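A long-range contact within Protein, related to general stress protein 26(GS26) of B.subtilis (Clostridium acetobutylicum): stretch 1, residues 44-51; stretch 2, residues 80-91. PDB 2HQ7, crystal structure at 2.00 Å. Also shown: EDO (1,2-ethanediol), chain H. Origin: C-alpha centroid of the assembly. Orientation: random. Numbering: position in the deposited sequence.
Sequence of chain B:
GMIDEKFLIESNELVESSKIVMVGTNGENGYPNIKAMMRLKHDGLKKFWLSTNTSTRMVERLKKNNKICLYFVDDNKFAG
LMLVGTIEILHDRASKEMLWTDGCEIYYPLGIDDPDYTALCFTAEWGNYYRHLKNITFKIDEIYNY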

# COMPACT_ATOMS: atom_id res chain seq x y z
N GLY B 44 19.78 4.97 -1.77
CA GLY B 44 19.05 5.48 -2.90
C GLY B 44 17.74 4.72 -3.09
O GLY B 44 17.02 4.51 -2.12
N LEU B 45 17.45 4.32 -4.33
CA LEU B 45 16.26 3.49 -4.62
C LEU B 45 16.60 2.02 -4.81
O LEU B 45 15.75 1.21 -5.17
N LYS B 46 17.84 1.67 -4.53
CA LYS B 46 18.33 0.31 -4.77
C LYS B 46 18.00 -0.65 -3.65
O LYS B 46 17.78 -1.85 -3.89
N LYS B 47 18.09 -0.18 -2.42
CA LYS B 47 18.07 -1.08 -1.27
C LYS B 47 17.46 -0.40 -0.06
O LYS B 47 17.77 0.75 0.26
N PHE B 48 16.58 -1.13 0.61
CA PHE B 48 15.91 -0.65 1.82
C PHE B 48 16.06 -1.67 2.92
O PHE B 48 15.86 -2.87 2.72
N TRP B 49 16.32 -1.21 4.12
CA TRP B 49 16.36 -2.09 5.28
C TRP B 49 15.20 -1.63 6.14
O TRP B 49 15.07 -0.44 6.43
N LEU B 50 14.34 -2.57 6.50
CA LEU B 50 13.09 -2.22 7.15
C LEU B 50 12.92 -2.99 8.42
O LEU B 50 13.48 -4.09 8.57
N SER B 51 12.14 -2.42 9.32
CA SER B 51 11.76 -3.07 10.56
C SER B 51 10.27 -3.35 10.65
O SER B 51 9.46 -2.53 10.26
N GLY B 80 3.24 9.48 -5.73
CA GLY B 80 3.67 8.30 -5.05
C GLY B 80 4.79 7.65 -5.81
O GLY B 80 5.01 7.92 -6.99
N LEU B 81 5.50 6.78 -5.13
CA LEU B 81 6.56 6.03 -5.73
C LEU B 81 6.37 4.58 -5.36
O LEU B 81 6.22 4.29 -4.18
N MSE B 82 6.39 3.66 -6.32
CA MSE B 82 6.33 2.24 -6.01
C MSE B 82 7.59 1.57 -6.50
O MSE B 82 8.00 1.77 -7.64
N LEU B 83 8.15 0.71 -5.66
CA LEU B 83 9.31 -0.08 -6.03
C LEU B 83 8.94 -1.52 -5.88
O LEU B 83 8.30 -1.89 -4.89
N VAL B 84 9.40 -2.33 -6.84
CA VAL B 84 9.09 -3.75 -6.92
C VAL B 84 10.39 -4.57 -6.84
O VAL B 84 11.41 -4.21 -7.44
N GLY B 85 10.34 -5.67 -6.11
CA GLY B 85 11.55 -6.40 -5.75
C GLY B 85 11.29 -7.53 -4.80
O GLY B 85 10.17 -7.98 -4.71
N THR B 86 12.35 -8.01 -4.15
CA THR B 86 12.29 -9.14 -3.24
C THR B 86 12.95 -8.79 -1.92
O THR B 86 13.85 -7.95 -1.85
N ILE B 87 12.52 -9.46 -0.88
CA ILE B 87 12.90 -9.11 0.47
C ILE B 87 13.50 -10.34 1.17
O ILE B 87 13.07 -11.45 0.91
N GLU B 88 14.51 -10.14 2.01
CA GLU B 88 15.01 -11.24 2.82
C GLU B 88 15.05 -10.82 4.29
O GLU B 88 15.29 -9.65 4.59
N ILE B 89 14.78 -11.77 5.18
CA ILE B 89 14.81 -11.51 6.63
C ILE B 89 16.25 -11.63 7.07
O ILE B 89 16.90 -12.59 6.75
N LEU B 90 16.72 -10.66 7.83
CA LEU B 90 18.07 -10.74 8.37
C LEU B 90 18.07 -11.24 9.81
O LEU B 90 17.70 -10.53 10.75
N HIS B 91 18.52 -12.47 9.98
CA HIS B 91 18.46 -13.14 11.28
C HIS B 91 19.65 -12.89 12.20
O HIS B 91 19.56 -13.11 13.41

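The centre of this contact is Leu83. Its CA-to-CB bond points toward the first stretch, and it has the largest area covered by the other stretch, 64 Å². With chi1 m and chi2 t, it places CD1 3.4 Å from CE1 of Phe48. That is a tight approach for two carbons. The methyl lies oblique to the phenyl ring. Phe48 also points toward the other strand, with chi1 m and chi2 at 74°.

Leu45 packs beside this pair from the loop before the strand. It is also m, t and points toward the second stretch. Its CB lies 4.4 Å from CD2 of Leu83, and its CD2 lies 4.1 Å from CD2 of Leu81. Leu81 points inward with a different rotamer, chi1 t and chi2 p. The carbonyl O of Leu45 is 4.0 Å from CD1 of Leu83. This oxygen is buried by the contact and has no polar partner in the model.

Further along the strands, Leu50 (m, t) and Ile87 (t, t) both leave the backbone sideways. Their ends come nearer, and CD1 of Leu50 meets CD1 of Ile87 at 4.2 Å. Trp49 starts sideways too, with chi1 m and chi2 at -93°. The CA-to-CB bond of Leu90 (m, t) points toward the first stretch, and its CD1 lies 3.9 Å from CD1 of Trp49, at the edge of the indole.

No hydrogen bond crosses between the stretches. The strand axes come no closer than 9.1 Å, at 51° to each other, so side chains bridge the gap.

The polar edge lies by His91, whose side chain does not reach the first stretch. Its backbone N donates a hydrogen bond to O2 of a 1,2-ethanediol, 2.9 Å away and nearly straight at 164°. The diol probably comes from the crystallisation liquor. Its O1 lies 3.4 Å from CD2 of Leu90.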

# COMPACT_ATOMS: atom_id res chain seq x y z
CB LEU B 45 15.56 3.96 -5.88
CG LEU B 45 15.19 5.42 -6.00
CD1 LEU B 45 14.42 5.64 -7.28
CD2 LEU B 45 14.38 5.81 -4.80
CB LYS B 46 19.87 0.35 -4.90
CG LYS B 46 20.39 1.31 -5.94
CD LYS B 46 21.89 1.12 -6.22
CE LYS B 46 22.77 2.16 -5.52
NZ LYS B 46 24.24 1.77 -5.52
CB LYS B 47 19.50 -1.62 -0.94
CG LYS B 47 19.69 -3.12 -1.17
CD LYS B 47 21.04 -3.65 -0.64
CE LYS B 47 21.30 -5.13 -1.01
NZ LYS B 47 22.41 -5.78 -0.19
CB PHE B 48 14.45 -0.41 1.54
CG PHE B 48 14.21 0.77 0.67
CD1 PHE B 48 14.50 0.70 -0.69
CD2 PHE B 48 13.78 1.95 1.20
CE1 PHE B 48 14.32 1.77 -1.51
CE2 PHE B 48 13.59 3.04 0.38
CZ PHE B 48 13.87 2.95 -0.97
CB TRP B 49 17.69 -1.93 6.03
CG TRP B 49 18.85 -2.54 5.32
CD1 TRP B 49 19.33 -3.79 5.49
CD2 TRP B 49 19.66 -1.92 4.32
NE1 TRP B 49 20.38 -4.00 4.64
CE2 TRP B 49 20.64 -2.84 3.96
CE3 TRP B 49 19.70 -0.65 3.75
CZ2 TRP B 49 21.60 -2.57 2.98
CZ3 TRP B 49 20.65 -0.37 2.80
CH2 TRP B 49 21.60 -1.33 2.43
CB LEU B 50 11.92 -2.54 6.22
CG LEU B 50 11.89 -1.98 4.81
CD1 LEU B 50 10.84 -2.70 4.03
CD2 LEU B 50 11.64 -0.42 4.84
CB SER B 51 12.11 -2.20 11.75
OG SER B 51 12.02 -2.97 12.92
CB LEU B 81 7.88 6.54 -5.18
CG LEU B 81 9.08 5.61 -5.40
CD1 LEU B 81 9.40 5.56 -6.86
CD2 LEU B 81 10.29 6.12 -4.62
CB MSE B 82 5.15 1.57 -6.70
CG MSE B 82 5.23 0.05 -6.64
SE MSE B 82 3.95 -0.90 -7.68
CE MSE B 82 4.58 -0.75 -9.54
CB LEU B 83 10.51 0.21 -5.13
CG LEU B 83 10.96 1.67 -5.09
CD1 LEU B 83 11.97 1.87 -3.93
CD2 LEU B 83 11.57 2.16 -6.43
CB VAL B 84 8.33 -4.07 -8.22
CG1 VAL B 84 8.19 -5.63 -8.41
CG2 VAL B 84 7.02 -3.39 -8.22
CB THR B 86 13.07 -10.35 -3.78
OG1 THR B 86 14.40 -9.92 -4.03
CG2 THR B 86 12.47 -10.87 -5.04
CB ILE B 87 11.67 -8.59 1.21
CG1 ILE B 87 12.09 -7.77 2.43
CG2 ILE B 87 10.73 -9.76 1.57
CD1 ILE B 87 11.05 -6.77 2.85
CB GLU B 88 16.38 -11.69 2.33
CG GLU B 88 17.51 -10.81 2.70
CD GLU B 88 18.85 -11.57 2.75
OE1 GLU B 88 19.01 -12.48 3.62
OE2 GLU B 88 19.75 -11.25 1.94
CB ILE B 89 14.01 -12.57 7.42
CG1 ILE B 89 12.51 -12.51 7.07
CG2 ILE B 89 14.22 -12.40 8.95
CD1 ILE B 89 11.75 -13.85 7.33
CB LEU B 90 18.75 -9.38 8.29
CG LEU B 90 18.86 -8.72 6.93
CD1 LEU B 90 19.55 -7.35 7.13
CD2 LEU B 90 19.62 -9.60 5.95
CB HIS B 91 18.29 -14.65 11.06
CG HIS B 91 16.96 -15.01 10.47
ND1 HIS B 91 16.80 -15.37 9.15
CD2 HIS B 91 15.72 -14.98 11.02
CE1 HIS B 91 15.52 -15.60 8.92
NE2 HIS B 91 14.84 -15.37 10.03
C1 EDO H . 21.89 -12.80 6.83
O1 EDO H . 21.93 -11.57 7.56
C2 EDO H . 20.49 -13.42 6.78
O2 EDO H . 20.09 -14.01 8.03